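Cerato-platanin-like protein (Moniliophthora perniciosa, PDB 3SUL) is a secreted fungal protein of the cerato-platanin family whose own function is not established, though it has probably specialised relative to its sister cerato-platanins. Local coordinates at residues T62-H76 / I108-C120. Residues are numbered along the deposited sequence; the frame is centred on the assembly and turned at random.
Sequences TCYQITWSGTGKTIH and IDVTATLVDKSAC
The indole of Trp68 is sandwiched: Ile108 CD1 sits over one face, 3.6 Å from the centroid of the five-membered ring in a CH-pi contact, and Gly70 CA lies against the opposite face, where the chain turns back into strand 73-80. At the indole edge, in its plane, are Asp109 O, 3.0 Å from Trp68 CD1, and a water that accepts from Trp68 NE1. With CG anti to its backbone N (chi1 -170°), Trp68 reaches across to the partner strand. Farther along, Leu114 CD1 stands over one face of the Tyr64 ring, whose hydroxyl bonds to Thr51, while Ala119 O lies over a face of the His76 imidazole and Val115 CG2 is at its edge.

Between these rings, strands 63-68 and 108-115 run antiparallel, neighbours in the sheet of the double-psi beta-barrel. Gln65 pairs with Thr113 and Thr67 with Thr111, each through two backbone bonds; Thr67 N to Thr111 O is 2.7 Å and nearly straight at 174°. On the face carrying Tyr64, Ile66 and Ala112, Ile66 CG2 presses tightly on Val110 CG2 at 3.4 Å, and Phe87 and Leu6 of other strands close over Ile66.

Beyond Gln65 and Thr113 the pairing slackens: Val115 N still donates to Cys63 O, but a water bridges Cys63 N and Val115 O. The chain then curls through a 3-10 turn, 117-119, and Cys120 SG bonds Cys63 SG at 2.0 Å (chi3 87°). Backbone bonds thus hold the strands together, while this disulfide, packed against Val115 CG2 and His76 CB, ties the C-terminal tail to Cys63.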
# COMPACT_ATOMS: atom_id res chain seq x y z
N THR A 62 -2.06 5.11 6.80
CA THR A 62 -3.08 5.88 6.06
C THR A 62 -3.56 5.07 4.90
O THR A 62 -2.91 4.19 4.39
CB THR A 62 -2.51 7.22 5.56
OG1 THR A 62 -1.22 7.02 4.97
CG2 THR A 62 -2.43 8.08 6.72
N CYS A 63 -4.70 5.48 4.43
CA CYS A 63 -5.43 4.72 3.42
C CYS A 63 -5.54 5.53 2.09
O CYS A 63 -5.96 6.69 2.09
CB CYS A 63 -6.76 4.43 4.01
SG CYS A 63 -7.91 3.55 2.91
N TYR A 64 -5.20 4.89 1.00
CA TYR A 64 -5.24 5.57 -0.29
C TYR A 64 -6.21 4.86 -1.19
O TYR A 64 -6.23 3.60 -1.26
CB TYR A 64 -3.89 5.61 -0.97
CG TYR A 64 -2.98 6.42 -0.11
CD1 TYR A 64 -2.78 7.82 -0.32
CD2 TYR A 64 -2.37 5.81 0.97
CE1 TYR A 64 -1.94 8.55 0.54
CE2 TYR A 64 -1.56 6.52 1.81
CZ TYR A 64 -1.33 7.88 1.60
OH TYR A 64 -0.48 8.50 2.54
N GLN A 65 -7.06 5.65 -1.80
CA GLN A 65 -7.92 5.06 -2.79
C GLN A 65 -7.16 5.33 -4.07
O GLN A 65 -6.88 6.49 -4.40
CB GLN A 65 -9.26 5.76 -2.66
CG GLN A 65 -10.18 5.43 -3.72
CD GLN A 65 -11.23 6.55 -3.89
OE1 GLN A 65 -12.06 6.74 -3.04
NE2 GLN A 65 -11.12 7.31 -4.98
N ILE A 66 -6.81 4.25 -4.81
CA ILE A 66 -5.92 4.34 -5.98
C ILE A 66 -6.64 3.82 -7.20
O ILE A 66 -7.17 2.72 -7.17
CB ILE A 66 -4.71 3.49 -5.83
CG1 ILE A 66 -4.00 3.80 -4.51
CG2 ILE A 66 -3.84 3.58 -7.13
CD1 ILE A 66 -2.67 3.07 -4.32
N THR A 67 -6.61 4.59 -8.28
CA THR A 67 -7.31 4.25 -9.52
C THR A 67 -6.36 4.24 -10.72
O THR A 67 -5.49 5.05 -10.81
CB THR A 67 -8.50 5.23 -9.76
OG1 THR A 67 -9.35 5.28 -8.60
CG2 THR A 67 -9.26 4.85 -11.04
N TRP A 68 -6.53 3.25 -11.59
CA TRP A 68 -5.78 3.20 -12.81
C TRP A 68 -6.69 3.50 -13.95
O TRP A 68 -7.68 2.77 -14.16
CB TRP A 68 -5.26 1.79 -13.03
CG TRP A 68 -4.29 1.75 -14.15
CD1 TRP A 68 -3.33 2.66 -14.37
CD2 TRP A 68 -4.20 0.79 -15.20
NE1 TRP A 68 -2.62 2.32 -15.47
CE2 TRP A 68 -3.14 1.17 -16.01
CE3 TRP A 68 -4.93 -0.36 -15.53
CZ2 TRP A 68 -2.76 0.45 -17.14
CZ3 TRP A 68 -4.56 -1.08 -16.66
CH2 TRP A 68 -3.49 -0.66 -17.46
N SER A 69 -6.32 4.55 -14.68
CA SER A 69 -7.05 4.91 -15.91
C SER A 69 -7.14 3.82 -16.96
O SER A 69 -8.07 3.85 -17.78
CB SER A 69 -6.45 6.14 -16.55
OG SER A 69 -6.69 7.27 -15.77
N GLY A 70 -6.27 2.82 -16.87
CA GLY A 70 -6.25 1.73 -17.80
C GLY A 70 -7.48 0.89 -17.68
O GLY A 70 -8.09 0.52 -18.70
N THR A 71 -7.92 0.60 -16.46
CA THR A 71 -9.08 -0.28 -16.33
C THR A 71 -10.21 0.47 -15.73
O THR A 71 -11.36 0.05 -15.76
CB THR A 71 -8.73 -1.41 -15.38
OG1 THR A 71 -8.24 -0.82 -14.17
CG2 THR A 71 -7.64 -2.34 -16.04
N GLY A 72 -9.84 1.61 -15.12
CA GLY A 72 -10.78 2.40 -14.41
C GLY A 72 -11.04 1.78 -13.04
O GLY A 72 -11.96 2.14 -12.40
N LYS A 73 -10.23 0.80 -12.62
CA LYS A 73 -10.51 0.08 -11.41
C LYS A 73 -9.89 0.83 -10.23
O LYS A 73 -8.97 1.57 -10.39
CB LYS A 73 -9.90 -1.33 -11.53
CG LYS A 73 -10.76 -2.21 -12.34
CD LYS A 73 -10.28 -3.64 -12.27
CE LYS A 73 -10.67 -4.40 -11.01
NZ LYS A 73 -10.08 -5.83 -11.17
N THR A 74 -10.48 0.63 -9.07
CA THR A 74 -9.98 1.26 -7.89
C THR A 74 -9.63 0.24 -6.84
O THR A 74 -10.38 -0.74 -6.61
CB THR A 74 -11.04 2.25 -7.38
OG1 THR A 74 -11.26 3.23 -8.39
CG2 THR A 74 -10.55 2.91 -6.08
N ILE A 75 -8.50 0.48 -6.16
CA ILE A 75 -8.20 -0.29 -4.98
C ILE A 75 -7.92 0.64 -3.81
O ILE A 75 -7.80 1.86 -4.00
CB ILE A 75 -7.00 -1.19 -5.18
CG1 ILE A 75 -5.77 -0.38 -5.52
CG2 ILE A 75 -7.24 -2.17 -6.36
CD1 ILE A 75 -4.41 -1.13 -5.37
N HIS A 76 -7.94 0.06 -2.59
CA HIS A 76 -7.51 0.76 -1.40
C HIS A 76 -6.22 0.16 -0.88
O HIS A 76 -6.05 -1.06 -0.80
CB HIS A 76 -8.59 0.72 -0.36
CG HIS A 76 -9.77 1.54 -0.74
ND1 HIS A 76 -10.81 1.05 -1.51
CD2 HIS A 76 -10.09 2.83 -0.45
CE1 HIS A 76 -11.71 2.01 -1.68
NE2 HIS A 76 -11.29 3.11 -1.06
N ILE A 108 2.86 1.16 -13.77
CA ILE A 108 1.80 1.94 -14.39
C ILE A 108 1.80 3.32 -13.73
O ILE A 108 2.46 3.53 -12.68
CB ILE A 108 0.45 1.27 -14.23
CG1 ILE A 108 0.08 1.13 -12.73
CG2 ILE A 108 0.46 -0.08 -14.97
CD1 ILE A 108 -1.27 0.48 -12.51
N ASP A 109 1.11 4.27 -14.35
CA ASP A 109 0.82 5.54 -13.65
C ASP A 109 -0.63 5.48 -13.18
O ASP A 109 -1.54 5.05 -13.92
CB ASP A 109 0.98 6.75 -14.56
CG ASP A 109 2.38 7.37 -14.47
OD1 ASP A 109 2.52 8.52 -13.95
OD2 ASP A 109 3.34 6.69 -14.89
N VAL A 110 -0.85 5.91 -11.94
CA VAL A 110 -2.16 5.75 -11.33
C VAL A 110 -2.46 7.07 -10.68
O VAL A 110 -1.60 7.93 -10.62
CB VAL A 110 -2.24 4.68 -10.19
CG1 VAL A 110 -1.91 3.25 -10.68
CG2 VAL A 110 -1.49 5.16 -8.92
N THR A 111 -3.70 7.22 -10.25
CA THR A 111 -4.20 8.36 -9.55
C THR A 111 -4.60 7.90 -8.15
O THR A 111 -5.20 6.86 -8.02
CB THR A 111 -5.34 9.01 -10.41
OG1 THR A 111 -5.94 10.09 -9.72
CG2 THR A 111 -6.39 8.00 -10.82
N ALA A 112 -4.27 8.65 -7.11
CA ALA A 112 -4.52 8.26 -5.72
C ALA A 112 -4.97 9.40 -4.85
O ALA A 112 -4.52 10.54 -5.07
CB ALA A 112 -3.29 7.63 -5.09
N THR A 113 -5.81 9.09 -3.86
CA THR A 113 -6.46 10.00 -2.94
C THR A 113 -6.45 9.45 -1.55
O THR A 113 -6.88 8.34 -1.31
CB THR A 113 -7.94 10.28 -3.38
OG1 THR A 113 -7.85 10.98 -4.61
CG2 THR A 113 -8.76 11.08 -2.32
N LEU A 114 -5.97 10.26 -0.61
CA LEU A 114 -6.03 9.90 0.78
C LEU A 114 -7.47 9.93 1.23
O LEU A 114 -8.20 10.87 0.92
CB LEU A 114 -5.24 10.96 1.63
CG LEU A 114 -5.23 10.73 3.13
CD1 LEU A 114 -4.36 9.55 3.37
CD2 LEU A 114 -4.61 11.97 3.89
N VAL A 115 -7.92 8.87 1.91
CA VAL A 115 -9.30 8.74 2.34
C VAL A 115 -9.29 8.23 3.75
O VAL A 115 -8.23 7.81 4.27
CB VAL A 115 -10.10 7.80 1.36
CG1 VAL A 115 -10.04 8.36 -0.07
CG2 VAL A 115 -9.56 6.34 1.46
N ASP A 116 -10.43 8.26 4.40
CA ASP A 116 -10.60 7.78 5.74
C ASP A 116 -10.06 6.39 5.85
O ASP A 116 -10.23 5.59 4.95
CB ASP A 116 -12.04 7.78 6.10
CG ASP A 116 -12.52 9.15 6.50
OD1 ASP A 116 -11.99 10.15 5.96
OD2 ASP A 116 -13.40 9.22 7.39
N LYS A 117 -9.39 6.15 6.95
CA LYS A 117 -8.84 4.83 7.28
C LYS A 117 -9.88 3.73 7.08
O LYS A 117 -9.51 2.60 6.78
CB LYS A 117 -8.53 4.91 8.76
CG LYS A 117 -7.58 4.03 9.31
CD LYS A 117 -7.37 4.36 10.83
CE LYS A 117 -8.61 4.56 11.74
NZ LYS A 117 -8.38 3.80 13.01
N SER A 118 -11.16 4.04 7.36
CA SER A 118 -12.23 3.07 7.40
C SER A 118 -12.40 2.52 6.02
O SER A 118 -12.85 1.39 5.88
CB SER A 118 -13.53 3.64 7.95
OG SER A 118 -13.86 4.73 7.14
N ALA A 119 -12.03 3.29 5.00
CA ALA A 119 -12.15 2.79 3.62
C ALA A 119 -11.23 1.61 3.36
O ALA A 119 -11.41 0.85 2.37
CB ALA A 119 -11.86 3.87 2.65
N CYS A 120 -10.18 1.51 4.17
CA CYS A 120 -9.29 0.36 4.06
C CYS A 120 -9.62 -0.63 5.13
O CYS A 120 -8.79 -1.44 5.43
CB CYS A 120 -7.82 0.81 4.23
SG CYS A 120 -7.12 1.67 2.85
O HOH W 1 -6.07 7.56 5.67
O HOH W 2 -0.27 3.25 -17.28
O HOH W 3 -4.38 6.58 -14.09